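Local atomic coordinates of ethanolamine utilization protein EutL (Clostridium perfringens E str. JGS1987, PDB entry 4TME), a protein that forms part of the shell of the ethanolamine-utilization bacterial microcompartment, where ethanolamine binding probably controls the opening of its pore. Residues C[114-127]-C[197-211]. Residues are numbered along the deposited sequence; the frame is centred on the assembly and turned at random. Where two conformers were deposited one is given.
Sequences SANEDDSICYYAQC and KAACDAFAEAVQSVA
The ring of Y123 lies against the helix, with A204 O over one face and Q208 NE2 at its edge, near the ring plane. V207 CG1 comes in obliquely, 3.7 Å from Y123 CD1. A204 CB lies on the same side of the ring as A204 O, 3.4 Å from Y123 CE2. Y123 CG sits between the backbone N and the carbonyl carbon (chi1 60°), which lays the ring against the helix. The Q208 side chain, extended beyond CG, crosses the ring with its amide plane turned 63° from it. Its NE2 donates to Y123 OH at 2.7 Å, but the bond is bent and weak. The same NE2 also bonds to N3 OD1.

The ring of F203 has V207 CG2 over one face, offset toward the rim; Y124 O, Y123 CB and A125 CB approach it obliquely. Toward C127, C200 SG packs on the backbone of the strand, 3.6 Å from Q126 C. At the other end, A211 CB touches both I121 CD1 (3.6 Å) and A115 CB (3.8 Å). One water donates to both A115 O and Q208 O.

Strand 122-127 and helix 197-211 run nearly antiparallel, at 168°, with axes 7.7 Å apart. This is the helix-on-sheet packing of a BMC domain. Y124 points away from the helix, its ring meeting F112 of an ethanolamine pocket and its OH bonded to T49. The strand thus has a largely apolar helix-facing side and a side near bound ethanolamine. The chemistry implies an interface held mainly by apolar packing, with its direct polar link confined to the Y123-Q208 pair.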
ATOM      1  N   SER C 114      -8.552   9.967 -20.718  1.00 27.25           N
ATOM      2  CA  SER C 114      -8.879   8.577 -21.005  1.00 27.33           C
ATOM      3  C   SER C 114      -8.173   8.069 -22.259  1.00 27.04           C
ATOM      4  O   SER C 114      -8.100   8.770 -23.259  1.00 27.45           O
ATOM      5  CB  SER C 114     -10.392   8.407 -21.187  1.00 28.91           C
ATOM      6  OG  SER C 114     -10.664   7.067 -21.607  1.00 28.58           O
ATOM      7  N   ALA C 115      -7.704   6.818 -22.205  1.00 28.64           N
ATOM      8  CA  ALA C 115      -7.057   6.177 -23.350  1.00 30.60           C
ATOM      9  C   ALA C 115      -7.952   5.138 -24.038  1.00 32.59           C
ATOM     10  O   ALA C 115      -7.538   4.532 -25.030  1.00 34.66           O
ATOM     11  CB  ALA C 115      -5.740   5.517 -22.893  1.00 29.04           C
ATOM     12  N   ASN C 116      -9.176   4.926 -23.547  1.00 30.19           N
ATOM     13  CA  ASN C 116     -10.029   3.918 -24.177  1.00 31.95           C
ATOM     14  C   ASN C 116     -11.523   4.120 -23.919  1.00 33.73           C
ATOM     15  O   ASN C 116     -11.938   5.090 -23.270  1.00 32.15           O
ATOM     16  CB  ASN C 116      -9.592   2.501 -23.732  1.00 30.82           C
ATOM     17  CG  ASN C 116      -9.768   2.256 -22.236  1.00 30.69           C
ATOM     18  OD1 ASN C 116     -10.322   3.081 -21.509  1.00 31.30           O
ATOM     19  ND2 ASN C 116      -9.293   1.101 -21.769  1.00 30.12           N
ATOM     20  N   GLU C 117     -12.332   3.200 -24.437  1.00 36.79           N
ATOM     21  CA  GLU C 117     -13.769   3.461 -24.554  1.00 40.96           C
ATOM     22  C   GLU C 117     -14.445   3.577 -23.196  1.00 39.64           C
ATOM     23  O   GLU C 117     -15.347   4.406 -23.032  1.00 41.84           O
ATOM     24  CB  GLU C 117     -14.447   2.368 -25.389  1.00 47.35           C
ATOM     25  CG  GLU C 117     -15.959   2.565 -25.578  1.00 58.51           C
ATOM     26  CD  GLU C 117     -16.317   3.904 -26.226  1.00 71.37           C
ATOM     27  OE1 GLU C 117     -15.570   4.360 -27.122  1.00 77.10           O
ATOM     28  OE2 GLU C 117     -17.346   4.503 -25.836  1.00 75.76           O
ATOM     29  N   ASP C 118     -14.021   2.773 -22.221  1.00 35.65           N
ATOM     30  CA  ASP C 118     -14.671   2.813 -20.910  1.00 36.11           C
ATOM     31  C   ASP C 118     -13.837   3.533 -19.847  1.00 33.96           C
ATOM     32  O   ASP C 118     -14.134   3.441 -18.653  1.00 34.02           O
ATOM     33  CB  ASP C 118     -15.034   1.393 -20.446  1.00 38.93           C
ATOM     34  CG  ASP C 118     -13.828   0.519 -20.225  1.00 41.11           C
ATOM     35  OD1 ASP C 118     -12.727   0.890 -20.684  1.00 38.08           O
ATOM     36  OD2 ASP C 118     -13.988  -0.558 -19.601  1.00 45.54           O
ATOM     37  N   ASP C 119     -12.831   4.295 -20.281  1.00 32.63           N
ATOM     38  CA  ASP C 119     -11.998   5.086 -19.377  1.00 30.31           C
ATOM     39  C   ASP C 119     -11.324   4.205 -18.312  1.00 28.05           C
ATOM     40  O   ASP C 119     -11.096   4.643 -17.179  1.00 28.70           O
ATOM     41  CB  ASP C 119     -12.816   6.190 -18.672  1.00 32.80           C
ATOM     42  CG  ASP C 119     -13.548   7.096 -19.638  1.00 35.80           C
ATOM     43  OD1 ASP C 119     -13.225   7.094 -20.849  1.00 33.43           O
ATOM     44  OD2 ASP C 119     -14.463   7.822 -19.174  1.00 39.83           O
ATOM     45  N   SER C 120     -10.989   2.970 -18.681  1.00 28.26           N
ATOM     46  CA  SER C 120     -10.339   2.062 -17.742  1.00 28.08           C
ATOM     47  C   SER C 120      -8.811   2.140 -17.851  1.00 26.59           C
ATOM     48  O   SER C 120      -8.094   1.490 -17.093  1.00 26.68           O
ATOM     49  CB  SER C 120     -10.818   0.624 -17.976  1.00 30.40           C
ATOM     50  OG  SER C 120     -10.486   0.172 -19.274  1.00 32.12           O
ATOM     51  N   ILE C 121      -8.314   2.925 -18.802  1.00 24.82           N
ATOM     52  CA  ILE C 121      -6.898   3.296 -18.814  1.00 23.76           C
ATOM     53  C   ILE C 121      -6.869   4.798 -18.959  1.00 24.52           C
ATOM     54  O   ILE C 121      -7.575   5.341 -19.798  1.00 27.09           O
ATOM     55  CB  ILE C 121      -6.114   2.642 -19.990  1.00 26.04           C
ATOM     56  CG1 ILE C 121      -6.171   1.120 -19.884  1.00 26.09           C
ATOM     57  CG2 ILE C 121      -4.663   3.103 -19.993  1.00 26.36           C
ATOM     58  CD1 ILE C 121      -5.630   0.394 -21.102  1.00 27.04           C
ATOM     59  N   CYS C 122      -6.057   5.471 -18.152  0.78 24.54           N
ATOM     60  CA  CYS C 122      -5.949   6.917 -18.216  0.78 25.39           C
ATOM     61  C   CYS C 122      -4.535   7.365 -17.877  0.78 24.77           C
ATOM     62  O   CYS C 122      -3.764   6.616 -17.245  0.78 24.39           O
ATOM     63  CB  CYS C 122      -6.939   7.575 -17.257  0.78 26.10           C
ATOM     64  SG  CYS C 122      -6.596   7.192 -15.521  0.78 30.67           S
ATOM     65  N   TYR C 123      -4.205   8.592 -18.264  1.00 24.33           N
ATOM     66  CA  TYR C 123      -2.861   9.100 -18.061  1.00 23.74           C
ATOM     67  C   TYR C 123      -2.877  10.604 -17.881  1.00 23.01           C
ATOM     68  O   TYR C 123      -3.855  11.285 -18.207  1.00 25.16           O
ATOM     69  CB  TYR C 123      -1.966   8.750 -19.258  1.00 23.56           C
ATOM     70  CG  TYR C 123      -2.473   9.330 -20.558  1.00 24.87           C
ATOM     71  CD1 TYR C 123      -3.371   8.631 -21.357  1.00 27.12           C
ATOM     72  CD2 TYR C 123      -2.056  10.576 -20.994  1.00 26.77           C
ATOM     73  CE1 TYR C 123      -3.843   9.169 -22.547  1.00 29.08           C
ATOM     74  CE2 TYR C 123      -2.521  11.115 -22.167  1.00 29.56           C
ATOM     75  CZ  TYR C 123      -3.409  10.410 -22.945  1.00 30.01           C
ATOM     76  OH  TYR C 123      -3.859  10.963 -24.122  1.00 31.38           O
ATOM     77  N   TYR C 124      -1.773  11.098 -17.346  1.00 22.42           N
ATOM     78  CA  TYR C 124      -1.537  12.528 -17.126  1.00 23.30           C
ATOM     79  C   TYR C 124      -0.303  12.900 -17.912  1.00 24.26           C
ATOM     80  O   TYR C 124       0.720  12.231 -17.796  1.00 25.62           O
ATOM     81  CB  TYR C 124      -1.320  12.778 -15.645  1.00 23.14           C
ATOM     82  CG  TYR C 124      -1.375  14.219 -15.121  1.00 23.48           C
ATOM     83  CD1 TYR C 124      -2.486  15.019 -15.333  1.00 24.26           C
ATOM     84  CD2 TYR C 124      -0.353  14.707 -14.298  1.00 23.70           C
ATOM     85  CE1 TYR C 124      -2.543  16.289 -14.803  1.00 24.40           C
ATOM     86  CE2 TYR C 124      -0.407  15.987 -13.760  1.00 24.22           C
ATOM     87  CZ  TYR C 124      -1.508  16.758 -14.006  1.00 24.81           C
ATOM     88  OH  TYR C 124      -1.581  18.042 -13.442  1.00 25.60           O
ATOM     89  N   ALA C 125      -0.400  13.948 -18.709  1.00 24.53           N
ATOM     90  CA  ALA C 125       0.733  14.418 -19.496  1.00 26.40           C
ATOM     91  C   ALA C 125       0.673  15.936 -19.483  1.00 27.87           C
ATOM     92  O   ALA C 125       0.203  16.568 -20.435  1.00 30.11           O
ATOM     93  CB  ALA C 125       0.680  13.873 -20.904  1.00 28.33           C
ATOM     94  N   GLN C 126       1.101  16.497 -18.359  1.00 26.26           N
ATOM     95  CA  GLN C 126       0.874  17.902 -18.052  1.00 28.03           C
ATOM     96  C   GLN C 126       2.178  18.655 -18.203  1.00 28.05           C
ATOM     97  O   GLN C 126       3.189  18.304 -17.596  1.00 27.88           O
ATOM     98  CB  GLN C 126       0.319  18.046 -16.634  1.00 29.30           C
ATOM     99  CG  GLN C 126       0.095  19.490 -16.155  1.00 33.55           C
ATOM    100  CD  GLN C 126      -1.077  20.187 -16.826  1.00 39.28           C
ATOM    101  OE1 GLN C 126      -1.901  19.561 -17.500  1.00 39.45           O
ATOM    102  NE2 GLN C 126      -1.150  21.503 -16.649  1.00 43.33           N
ATOM    103  N   CYS C 127       2.154  19.694 -19.021  1.00 28.70           N
ATOM    104  CA  CYS C 127       3.299  20.554 -19.145  1.00 32.94           C
ATOM    105  C   CYS C 127       3.142  21.647 -18.094  1.00 32.49           C
ATOM    106  O   CYS C 127       2.218  22.452 -18.172  1.00 34.90           O
ATOM    107  CB  CYS C 127       3.392  21.134 -20.549  1.00 39.01           C
ATOM    108  SG  CYS C 127       4.882  22.115 -20.803  1.00 46.45           S
ATOM    109  N   LYS C 197       6.759  19.996 -23.739  1.00 31.94           N
ATOM    110  CA  LYS C 197       5.533  19.737 -24.489  1.00 33.42           C
ATOM    111  C   LYS C 197       5.700  18.544 -25.447  1.00 31.76           C
ATOM    112  O   LYS C 197       4.804  17.694 -25.579  1.00 31.77           O
ATOM    113  CB  LYS C 197       5.115  20.985 -25.265  1.00 39.98           C
ATOM    114  CG  LYS C 197       3.902  20.785 -26.161  1.00 49.36           C
ATOM    115  CD  LYS C 197       2.678  20.341 -25.370  1.00 58.10           C
ATOM    116  CE  LYS C 197       1.459  20.182 -26.276  1.00 65.56           C
ATOM    117  NZ  LYS C 197       0.323  19.522 -25.574  1.00 67.92           N
ATOM    118  N   ALA C 198       6.856  18.455 -26.086  1.00 31.87           N
ATOM    119  CA  ALA C 198       7.136  17.335 -26.989  1.00 31.89           C
ATOM    120  C   ALA C 198       7.164  16.016 -26.182  1.00 31.15           C
ATOM    121  O   ALA C 198       6.739  14.966 -26.665  1.00 30.43           O
ATOM    122  CB  ALA C 198       8.435  17.539 -27.703  1.00 33.84           C
ATOM    123  N   ALA C 199       7.669  16.074 -24.958  1.00 30.32           N
ATOM    124  CA  ALA C 199       7.732  14.867 -24.129  1.00 29.51           C
ATOM    125  C   ALA C 199       6.307  14.458 -23.737  1.00 29.25           C
ATOM    126  O   ALA C 199       5.952  13.268 -23.765  1.00 28.89           O
ATOM    127  CB  ALA C 199       8.600  15.102 -22.885  1.00 28.43           C
ATOM    128  N   CYS C 200       5.476  15.442 -23.404  1.00 28.43           N
ATOM    129  CA  CYS C 200       4.090  15.159 -23.038  1.00 27.96           C
ATOM    130  C   CYS C 200       3.345  14.515 -24.217  1.00 28.39           C
ATOM    131  O   CYS C 200       2.624  13.538 -24.029  1.00 27.73           O
ATOM    132  CB  CYS C 200       3.354  16.436 -22.609  1.00 28.99           C
ATOM    133  SG  CYS C 200       3.846  17.070 -20.996  1.00 28.97           S
ATOM    134  N   ASP C 201       3.536  15.058 -25.418  1.00 28.92           N
ATOM    135  CA  ASP C 201       2.823  14.560 -26.595  1.00 30.16           C
ATOM    136  C   ASP C 201       3.233  13.114 -26.870  1.00 29.39           C
ATOM    137  O   ASP C 201       2.390  12.258 -27.151  1.00 28.91           O
ATOM    138  CB  ASP C 201       3.107  15.419 -27.834  1.00 33.99           C
ATOM    139  CG  ASP C 201       2.483  16.814 -27.757  1.00 39.06           C
ATOM    140  OD1 ASP C 201       1.617  17.076 -26.882  1.00 40.35           O
ATOM    141  OD2 ASP C 201       2.871  17.647 -28.605  1.00 41.40           O
ATOM    142  N   ALA C 202       4.534  12.854 -26.791  1.00 29.58           N
ATOM    143  CA  ALA C 202       5.067  11.513 -27.040  1.00 29.79           C
ATOM    144  C   ALA C 202       4.604  10.516 -25.981  1.00 27.15           C
ATOM    145  O   ALA C 202       4.291   9.356 -26.306  1.00 27.28           O
ATOM    146  CB  ALA C 202       6.572  11.548 -27.090  1.00 31.36           C
ATOM    147  N   PHE C 203       4.579  10.950 -24.719  1.00 25.48           N
ATOM    148  CA  PHE C 203       4.113  10.109 -23.614  1.00 24.15           C
ATOM    149  C   PHE C 203       2.650   9.732 -23.860  1.00 25.39           C
ATOM    150  O   PHE C 203       2.281   8.561 -23.786  1.00 25.27           O
ATOM    151  CB  PHE C 203       4.292  10.845 -22.265  1.00 23.51           C
ATOM    152  CG  PHE C 203       3.946  10.012 -21.046  1.00 23.64           C
ATOM    153  CD1 PHE C 203       4.884   9.153 -20.498  1.00 23.70           C
ATOM    154  CD2 PHE C 203       2.708  10.107 -20.441  1.00 24.51           C
ATOM    155  CE1 PHE C 203       4.580   8.380 -19.385  1.00 22.74           C
ATOM    156  CE2 PHE C 203       2.407   9.344 -19.316  1.00 23.40           C
ATOM    157  CZ  PHE C 203       3.341   8.486 -18.797  1.00 23.10           C
ATOM    158  N   ALA C 204       1.815  10.729 -24.160  1.00 25.80           N
ATOM    159  CA  ALA C 204       0.403  10.464 -24.397  1.00 26.75           C
ATOM    160  C   ALA C 204       0.205   9.466 -25.551  1.00 26.67           C
ATOM    161  O   ALA C 204      -0.592   8.527 -25.448  1.00 28.44           O
ATOM    162  CB  ALA C 204      -0.342  11.757 -24.701  1.00 27.77           C
ATOM    163  N   GLU C 205       0.926   9.675 -26.639  1.00 25.20           N
ATOM    164  CA  GLU C 205       0.800   8.826 -27.821  1.00 26.52           C
ATOM    165  C   GLU C 205       1.198   7.396 -27.477  1.00 26.32           C
ATOM    166  O   GLU C 205       0.536   6.431 -27.899  1.00 26.96           O
ATOM    167  CB  GLU C 205       1.669   9.354 -28.965  1.00 31.26           C
ATOM    168  CG  GLU C 205       1.493   8.563 -30.257  1.00 43.29           C
ATOM    169  CD  GLU C 205       2.426   9.022 -31.357  1.00 61.19           C
ATOM    170  OE1 GLU C 205       3.027  10.107 -31.215  1.00 68.04           O
ATOM    171  OE2 GLU C 205       2.556   8.289 -32.361  1.00 69.41           O
ATOM    172  N   ALA C 206       2.257   7.247 -26.682  1.00 27.89           N
ATOM    173  CA  ALA C 206       2.732   5.910 -26.326  1.00 27.99           C
ATOM    174  C   ALA C 206       1.751   5.183 -25.390  1.00 26.57           C
ATOM    175  O   ALA C 206       1.514   3.982 -25.542  1.00 26.07           O
ATOM    176  CB  ALA C 206       4.108   5.990 -25.688  1.00 27.56           C
ATOM    177  N   VAL C 207       1.168   5.893 -24.427  1.00 24.44           N
ATOM    178  CA  VAL C 207       0.176   5.272 -23.557  1.00 23.90           C
ATOM    179  C   VAL C 207      -1.028   4.824 -24.388  1.00 25.67           C
ATOM    180  O   VAL C 207      -1.531   3.705 -24.216  1.00 26.23           O
ATOM    181  CB  VAL C 207      -0.290   6.214 -22.417  1.00 23.31           C
ATOM    182  CG1 VAL C 207      -1.390   5.536 -21.614  1.00 24.98           C
ATOM    183  CG2 VAL C 207       0.880   6.562 -21.477  1.00 22.87           C
ATOM    184  N   GLN C 208      -1.456   5.655 -25.333  1.00 26.36           N
ATOM    185  CA  GLN C 208      -2.621   5.305 -26.141  1.00 27.28           C
ATOM    186  C   GLN C 208      -2.295   4.076 -26.986  1.00 28.19           C
ATOM    187  O   GLN C 208      -3.155   3.223 -27.223  1.00 28.91           O
ATOM    188  CB  GLN C 208      -3.065   6.483 -27.023  1.00 30.50           C
ATOM    189  CG  GLN C 208      -3.683   7.583 -26.155  1.00 36.50           C
ATOM    190  CD  GLN C 208      -4.452   8.637 -26.914  1.00 43.00           C
ATOM    191  OE1 GLN C 208      -4.584   8.585 -28.144  1.00 49.16           O
ATOM    192  NE2 GLN C 208      -5.001   9.607 -26.166  1.00 40.81           N
ATOM    193  N   SER C 209      -1.046   3.990 -27.420  0.65 29.10           N
ATOM    194  CA  SER C 209      -0.611   2.869 -28.242  0.65 29.83           C
ATOM    195  C   SER C 209      -0.731   1.562 -27.473  0.65 28.44           C
ATOM    196  O   SER C 209      -1.209   0.563 -28.018  0.65 29.20           O
ATOM    197  CB  SER C 209       0.826   3.055 -28.720  0.65 31.06           C
ATOM    198  OG  SER C 209       1.233   1.914 -29.461  0.65 32.02           O
ATOM    199  N   VAL C 210      -0.312   1.569 -26.209  1.00 25.66           N
ATOM    200  CA  VAL C 210      -0.370   0.347 -25.393  1.00 25.17           C
ATOM    201  C   VAL C 210      -1.821  -0.007 -25.123  1.00 27.03           C
ATOM    202  O   VAL C 210      -2.233  -1.170 -25.214  1.00 26.74           O
ATOM    203  CB  VAL C 210       0.395   0.489 -24.051  1.00 24.81           C
ATOM    204  CG1 VAL C 210       0.258  -0.771 -23.211  1.00 24.75           C
ATOM    205  CG2 VAL C 210       1.870   0.733 -24.319  1.00 25.70           C
ATOM    206  N   ALA C 211      -2.616   1.008 -24.785  1.00 27.54           N
ATOM    207  CA  ALA C 211      -4.013   0.764 -24.499  1.00 27.02           C
ATOM    208  C   ALA C 211      -4.707   0.129 -25.691  1.00 27.92           C
ATOM    209  O   ALA C 211      -5.539  -0.767 -25.534  1.00 31.13           O
ATOM    210  CB  ALA C 211      -4.702   2.088 -24.088  1.00 27.53           C
TER
HETATM  211  O   HOH W   1      -5.745   4.399 -27.166  1.00 47.44           O
HETATM  212  O   HOH W   2      -8.469  -0.832 -23.793  1.00 34.99           O